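Local coordinates for protein yciF (Escherichia coli, PDB 2GS4), which is a homodimeric stress protein of the ferritin-like superfamily, probably a metal-binding relative of rubrerythrin, whose precise role is unsettled, at residues N86-E90 / S91-N95; R130-A133 / K134-E138. All coordinates share one frame; numbering follows the deposited sequence.

Interaction 1 (N86-E90 / S91-N95); sequences NEVIE and STEKN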
ATOM      1  N   ASN A  86       6.381  -4.566  12.886  1.00 20.83           N
ATOM      2  CA  ASN A  86       7.397  -4.254  13.884  1.00 20.44           C
ATOM      3  C   ASN A  86       6.766  -3.724  15.169  1.00 24.77           C
ATOM      4  O   ASN A  86       7.278  -3.972  16.263  1.00 22.45           O
ATOM      5  CB  ASN A  86       8.406  -3.240  13.323  1.00 31.35           C
ATOM      6  CG  ASN A  86       9.707  -3.222  14.105  1.00 37.48           C
ATOM      7  OD1 ASN A  86      10.251  -4.272  14.469  1.00 33.21           O
ATOM      8  ND2 ASN A  86      10.225  -2.023  14.355  1.00 28.62           N
ATOM      9  N   GLU A  87       5.664  -2.989  15.050  1.00 22.79           N
ATOM     10  CA  GLU A  87       5.004  -2.469  16.239  1.00 26.65           C
ATOM     11  C   GLU A  87       4.542  -3.635  17.113  1.00 21.75           C
ATOM     12  O   GLU A  87       4.465  -3.514  18.331  1.00 24.46           O
ATOM     13  CB  GLU A  87       3.813  -1.589  15.865  1.00 24.44           C
ATOM     14  CG  GLU A  87       4.048  -0.117  16.116  1.00 36.12           C
ATOM     15  CD  GLU A  87       2.768   0.678  16.084  1.00 32.42           C
ATOM     16  OE1 GLU A  87       1.948   0.520  17.014  1.00 35.56           O
ATOM     17  OE2 GLU A  87       2.574   1.453  15.129  1.00 31.79           O
ATOM     18  N   VAL A  88       4.224  -4.766  16.481  1.00 22.42           N
ATOM     19  CA  VAL A  88       3.804  -5.954  17.231  1.00 24.28           C
ATOM     20  C   VAL A  88       5.050  -6.591  17.842  1.00 24.96           C
ATOM     21  O   VAL A  88       5.070  -6.916  19.030  1.00 26.84           O
ATOM     22  CB  VAL A  88       3.091  -7.001  16.326  1.00 24.74           C
ATOM     23  CG1 VAL A  88       2.810  -8.265  17.111  1.00 27.88           C
ATOM     24  CG2 VAL A  88       1.766  -6.421  15.794  1.00 25.18           C
ATOM     25  N   ILE A  89       6.083  -6.753  17.017  1.00 24.94           N
ATOM     26  CA  ILE A  89       7.367  -7.341  17.433  1.00 30.38           C
ATOM     27  C   ILE A  89       7.937  -6.633  18.661  1.00 31.48           C
ATOM     28  O   ILE A  89       8.372  -7.272  19.626  1.00 25.94           O
ATOM     29  CB  ILE A  89       8.452  -7.225  16.300  1.00 26.78           C
ATOM     30  CG1 ILE A  89       8.108  -8.137  15.118  1.00 24.85           C
ATOM     31  CG2 ILE A  89       9.836  -7.557  16.855  1.00 35.49           C
ATOM     32  CD1 ILE A  89       8.936  -7.865  13.851  1.00 22.92           C
ATOM     33  N   GLU A  90       7.927  -5.306  18.614  1.00 27.47           N
ATOM     34  CA  GLU A  90       8.478  -4.484  19.681  1.00 29.95           C
ATOM     35  C   GLU A  90       7.549  -4.192  20.861  1.00 33.35           C
ATOM     36  O   GLU A  90       7.931  -3.468  21.786  1.00 29.62           O
ATOM     37  CB  GLU A  90       8.969  -3.166  19.078  1.00 25.37           C
ATOM     38  CG  GLU A  90       9.946  -3.342  17.920  1.00 42.28           C
ATOM     39  CD  GLU A  90      11.345  -3.711  18.384  1.00 59.23           C
ATOM     40  OE1 GLU A  90      11.966  -2.903  19.111  1.00 88.44           O
ATOM     41  OE2 GLU A  90      11.821  -4.806  18.022  1.00 42.94           O
ATOM     42  N   SER A  91       6.334  -4.736  20.832  1.00 25.03           N
ATOM     43  CA  SER A  91       5.387  -4.514  21.926  1.00 26.51           C
ATOM     44  C   SER A  91       5.658  -5.544  23.015  1.00 37.69           C
ATOM     45  O   SER A  91       6.571  -6.363  22.881  1.00 23.75           O
ATOM     46  CB  SER A  91       3.959  -4.710  21.436  1.00 37.28           C
ATOM     47  OG  SER A  91       3.702  -6.092  21.232  1.00 29.60           O
ATOM     48  N   THR A  92       4.878  -5.505  24.095  1.00 27.50           N
ATOM     49  CA  THR A  92       5.056  -6.500  25.147  1.00 25.26           C
ATOM     50  C   THR A  92       4.019  -7.606  25.001  1.00 29.89           C
ATOM     51  O   THR A  92       3.848  -8.413  25.911  1.00 28.36           O
ATOM     52  CB  THR A  92       4.952  -5.916  26.594  1.00 35.32           C
ATOM     53  OG1 THR A  92       3.748  -5.158  26.736  1.00 36.81           O
ATOM     54  CG2 THR A  92       6.155  -5.040  26.914  1.00 31.90           C
ATOM     55  N   GLU A  93       3.312  -7.641  23.868  1.00 28.48           N
ATOM     56  CA  GLU A  93       2.327  -8.696  23.651  1.00 29.67           C
ATOM     57  C   GLU A  93       3.121  -9.976  23.818  1.00 29.93           C
ATOM     58  O   GLU A  93       4.316 -10.009  23.536  1.00 31.25           O
ATOM     59  CB  GLU A  93       1.713  -8.630  22.246  1.00 26.97           C
ATOM     60  CG  GLU A  93       0.818  -7.422  22.007  1.00 27.84           C
ATOM     61  CD  GLU A  93       0.209  -7.414  20.618  1.00 34.92           C
ATOM     62  OE1 GLU A  93      -0.004  -6.310  20.074  1.00 42.78           O
ATOM     63  OE2 GLU A  93      -0.063  -8.507  20.072  1.00 34.08           O
ATOM     64  N   LYS A  94       2.469 -11.035  24.271  1.00 31.01           N
ATOM     65  CA  LYS A  94       3.189 -12.275  24.503  1.00 31.06           C
ATOM     66  C   LYS A  94       2.396 -13.506  24.068  1.00 32.02           C
ATOM     67  O   LYS A  94       1.164 -13.474  23.984  1.00 34.82           O
ATOM     68  CB  LYS A  94       3.577 -12.332  25.989  1.00 37.05           C
ATOM     69  CG  LYS A  94       4.560 -13.408  26.396  1.00 39.86           C
ATOM     70  CD  LYS A  94       4.940 -13.246  27.876  1.00 58.76           C
ATOM     71  CE  LYS A  94       5.972 -12.136  28.085  1.00 80.99           C
ATOM     72  NZ  LYS A  94       5.942 -11.521  29.455  1.00 44.91           N
ATOM     73  N   ASN A  95       3.137 -14.581  23.796  1.00 36.67           N
ATOM     74  CA  ASN A  95       2.630 -15.864  23.316  1.00 34.93           C
ATOM     75  C   ASN A  95       1.404 -15.855  22.386  1.00 28.04           C
ATOM     76  O   ASN A  95       1.516 -15.363  21.269  1.00 35.64           O
ATOM     77  CB  ASN A  95       2.482 -16.882  24.477  1.00 49.31           C
ATOM     78  CG  ASN A  95       1.579 -16.409  25.590  1.00 60.22           C
ATOM     79  OD1 ASN A  95       0.357 -16.492  25.490  1.00 41.69           O
ATOM     80  ND2 ASN A  95       2.179 -15.921  26.673  1.00 57.59           N
TER

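Interaction 2 (R130-A133 / K134-E138); sequences RKAA and KLLKE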
ATOM      1  N   ARG A 130       4.307 -12.350 -22.586  1.00 36.09           N
ATOM      2  CA  ARG A 130       3.952 -13.720 -22.239  1.00 40.91           C
ATOM      3  C   ARG A 130       4.773 -14.348 -21.106  1.00 33.54           C
ATOM      4  O   ARG A 130       4.215 -14.805 -20.110  1.00 29.65           O
ATOM      5  CB  ARG A 130       4.062 -14.591 -23.491  1.00 41.31           C
ATOM      6  CG  ARG A 130       3.499 -15.985 -23.354  1.00 53.20           C
ATOM      7  CD  ARG A 130       4.189 -16.934 -24.323  1.00 76.68           C
ATOM      8  NE  ARG A 130       5.596 -17.119 -23.975  1.00 70.93           N
ATOM      9  CZ  ARG A 130       6.619 -16.611 -24.654  1.00 70.68           C
ATOM     10  NH1 ARG A 130       6.407 -15.876 -25.739  1.00 56.56           N
ATOM     11  NH2 ARG A 130       7.863 -16.833 -24.246  1.00 69.05           N
ATOM     12  N   LYS A 131       6.092 -14.376 -21.258  1.00 35.42           N
ATOM     13  CA  LYS A 131       6.958 -14.974 -20.246  1.00 34.27           C
ATOM     14  C   LYS A 131       6.819 -14.262 -18.907  1.00 32.33           C
ATOM     15  O   LYS A 131       6.848 -14.894 -17.849  1.00 37.11           O
ATOM     16  CB  LYS A 131       8.416 -14.940 -20.708  1.00 36.29           C
ATOM     17  CG  LYS A 131       9.378 -15.558 -19.721  1.00 40.73           C
ATOM     18  CD  LYS A 131      10.735 -15.800 -20.345  1.00 68.50           C
ATOM     19  CE  LYS A 131      11.663 -16.442 -19.333  1.00 52.82           C
ATOM     20  NZ  LYS A 131      11.049 -17.667 -18.752  1.00 52.29           N
ATOM     21  N   ALA A 132       6.671 -12.944 -18.950  1.00 30.03           N
ATOM     22  CA  ALA A 132       6.518 -12.178 -17.724  1.00 29.16           C
ATOM     23  C   ALA A 132       5.223 -12.587 -17.020  1.00 32.28           C
ATOM     24  O   ALA A 132       5.240 -12.890 -15.829  1.00 32.05           O
ATOM     25  CB  ALA A 132       6.517 -10.682 -18.029  1.00 25.32           C
ATOM     26  N   ALA A 133       4.109 -12.619 -17.750  1.00 27.61           N
ATOM     27  CA  ALA A 133       2.831 -12.991 -17.141  1.00 30.03           C
ATOM     28  C   ALA A 133       2.900 -14.345 -16.441  1.00 31.75           C
ATOM     29  O   ALA A 133       2.384 -14.511 -15.336  1.00 32.14           O
ATOM     30  CB  ALA A 133       1.733 -13.011 -18.194  1.00 27.91           C
ATOM     31  N   LYS A 134       3.535 -15.312 -17.093  1.00 34.44           N
ATOM     32  CA  LYS A 134       3.659 -16.652 -16.543  1.00 31.30           C
ATOM     33  C   LYS A 134       4.448 -16.610 -15.241  1.00 26.62           C
ATOM     34  O   LYS A 134       4.081 -17.253 -14.258  1.00 30.49           O
ATOM     35  CB  LYS A 134       4.365 -17.568 -17.548  1.00 33.05           C
ATOM     36  CG  LYS A 134       3.911 -17.395 -18.996  1.00 58.10           C
ATOM     37  CD  LYS A 134       2.436 -17.741 -19.212  1.00 67.43           C
ATOM     38  CE  LYS A 134       1.531 -16.511 -19.177  1.00 63.52           C
ATOM     39  NZ  LYS A 134       1.829 -15.521 -20.255  1.00 56.52           N
ATOM     40  N   LEU A 135       5.537 -15.851 -15.242  1.00 29.23           N
ATOM     41  CA  LEU A 135       6.373 -15.728 -14.060  1.00 29.61           C
ATOM     42  C   LEU A 135       5.645 -15.041 -12.924  1.00 31.66           C
ATOM     43  O   LEU A 135       5.702 -15.484 -11.784  1.00 24.78           O
ATOM     44  CB  LEU A 135       7.633 -14.941 -14.387  1.00 24.52           C
ATOM     45  CG  LEU A 135       8.539 -15.653 -15.381  1.00 26.23           C
ATOM     46  CD1 LEU A 135       9.655 -14.724 -15.792  1.00 29.48           C
ATOM     47  CD2 LEU A 135       9.078 -16.933 -14.752  1.00 32.50           C
ATOM     48  N   LEU A 136       4.970 -13.944 -13.240  1.00 23.72           N
ATOM     49  CA  LEU A 136       4.254 -13.207 -12.218  1.00 25.85           C
ATOM     50  C   LEU A 136       3.120 -14.032 -11.621  1.00 24.18           C
ATOM     51  O   LEU A 136       2.821 -13.899 -10.433  1.00 23.05           O
ATOM     52  CB  LEU A 136       3.740 -11.885 -12.796  1.00 25.58           C
ATOM     53  CG  LEU A 136       4.860 -10.925 -13.220  1.00 26.92           C
ATOM     54  CD1 LEU A 136       4.312  -9.903 -14.195  1.00 30.91           C
ATOM     55  CD2 LEU A 136       5.467 -10.246 -11.994  1.00 29.53           C
ATOM     56  N   LYS A 137       2.490 -14.889 -12.424  1.00 23.88           N
ATOM     57  CA  LYS A 137       1.416 -15.711 -11.888  1.00 24.85           C
ATOM     58  C   LYS A 137       2.018 -16.771 -10.963  1.00 34.10           C
ATOM     59  O   LYS A 137       1.351 -17.258 -10.048  1.00 27.78           O
ATOM     60  CB  LYS A 137       0.586 -16.335 -13.026  1.00 27.22           C
ATOM     61  CG  LYS A 137      -0.465 -15.352 -13.589  1.00 59.78           C
ATOM     62  CD  LYS A 137      -1.052 -15.802 -14.924  1.00 72.76           C
ATOM     63  CE  LYS A 137      -1.889 -14.695 -15.580  1.00 57.93           C
ATOM     64  NZ  LYS A 137      -3.212 -14.437 -14.936  1.00 79.82           N
ATOM     65  N   GLU A 138       3.286 -17.112 -11.186  1.00 26.94           N
ATOM     66  CA  GLU A 138       3.944 -18.092 -10.334  1.00 27.60           C
ATOM     67  C   GLU A 138       4.152 -17.487  -8.954  1.00 26.05           C
ATOM     68  O   GLU A 138       3.932 -18.148  -7.941  1.00 26.67           O
ATOM     69  CB  GLU A 138       5.278 -18.538 -10.945  1.00 35.87           C
ATOM     70  CG  GLU A 138       5.071 -19.400 -12.180  1.00 41.12           C
ATOM     71  CD  GLU A 138       6.363 -19.927 -12.768  1.00 48.63           C
ATOM     72  OE1 GLU A 138       6.282 -20.735 -13.717  1.00 47.40           O
ATOM     73  OE2 GLU A 138       7.456 -19.538 -12.293  1.00 48.16           O
TER

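Interaction 1 (N86-E90 / S91-N95)
An ST turn follows directly on the C-terminal end of helix 76-89, and its serine, Ser-91, also holds the last turn of that helix through the carbonyl of Val-88. Two donors of the same residue meet on Val-88 O. The hydroxyl is the nearer, with Ser-91 OG 2.7 Å from Val-88 O and only 17° off the carbonyl plane. The backbone bond from Ser-91 N to Val-88 O is longer, 3.1 Å, and its donor stands well above that plane, so the two hydrogens reach the oxygen from different directions. Because OG sits between the backbone N and the carbonyl carbon of its own residue (chi1 73°), the hydroxyl is folded back over the helix end while still facing the chain that follows. There it accepts from Glu-93 N at 3.1 Å from Ser-91 OG, a fairly straight bond with an N-H...O angle of 159°, and this closes the ST turn. One hydroxyl is thus donor to the helix and acceptor from the loop, which fixes its rotation. Behind it, Glu-90 N still bonds to Asn-86 O at 2.8 Å, a regular helical link one step before the change of path. The side chain of Glu-93 slants across Val-88, and its OE2 comes 4.1 Å from Val-88 CG1, a loose approach of carboxylate to methyl.

All of this lies at the surface. Val-88 and Ile-89 both rest on Leu-102 of helix 95-126, while Ala-101 of the same helix meets Val-88 and Glu-93. Arg-98 of that helix bonds to the carbonyls of Ile-89 and Glu-93, tying both sides of the turn to the helix that comes next.

Interaction 2 (R130-A133 / K134-E138)
Successive turns of one helix meet here, close to the start of helix 130-159, in a local contact with one face buried and the other open to solvent. The backbone carries it. Leu-136 N bonds to Ala-132 O at 2.8 Å, and Lys-137 N reaches Ala-133 O at 2.9 Å. Leu-135 N closes on Lys-131 O at 3.1 Å. With CG lying anti to its own carbonyl carbon (chi1 -65°), Leu-135 lays its branch back along the preceding turn, and CD1 comes 4.0 Å from Lys-131 CG, on the aliphatic part of the lysine. Leu-136 takes the same rotamer one position on, bringing its CD1 to 4.5 Å from Ala-132 CB.

These i to i+4 links make a regular amphipathic alpha-helix, as expected in the helical bundle of the ferritin-like fold. Ala-132 and Leu-135 press on Val-61 of helix 38-63, and Leu-136 packs on Tyr-117, Ala-121 and Ala-124 of helix 95-126. Cutting Leu-135 back to an alanine is likely to open a gap against Arg-57, Gln-60 and Val-61 and to leave the stem of Lys-131 without its apolar partner.

On the outer face Lys-134 curls back toward the carbonyl of Arg-130, bent at chi2, chi3 and chi4, but it is modelled too close to that oxygen, so the position of its side chain is doubtful. Lys-137 instead sends its amine to a salt bridge with Glu-125 of helix 95-126.

In the fold
Interactions 1 and 2 lie on opposite sides of the chain's centre, their own centres about 37 Å apart and their nearest atoms about 25 Å, without touching. Interaction 1 is a surface contact where a helix gives way to a loop, and a serine hydroxyl and an arginine add side-chain bonds to the backbone ones there. Interaction 2 falls within an unbroken helix and is partly buried: backbone bonds run from turn to turn, and alanine and leucine side chains face the bundle. Helix 95-126 is common to both, meeting 86-95 through Arg-98, Ala-101 and Leu-102 and 130-138 near its other end; helix 38-63 touches interaction 2.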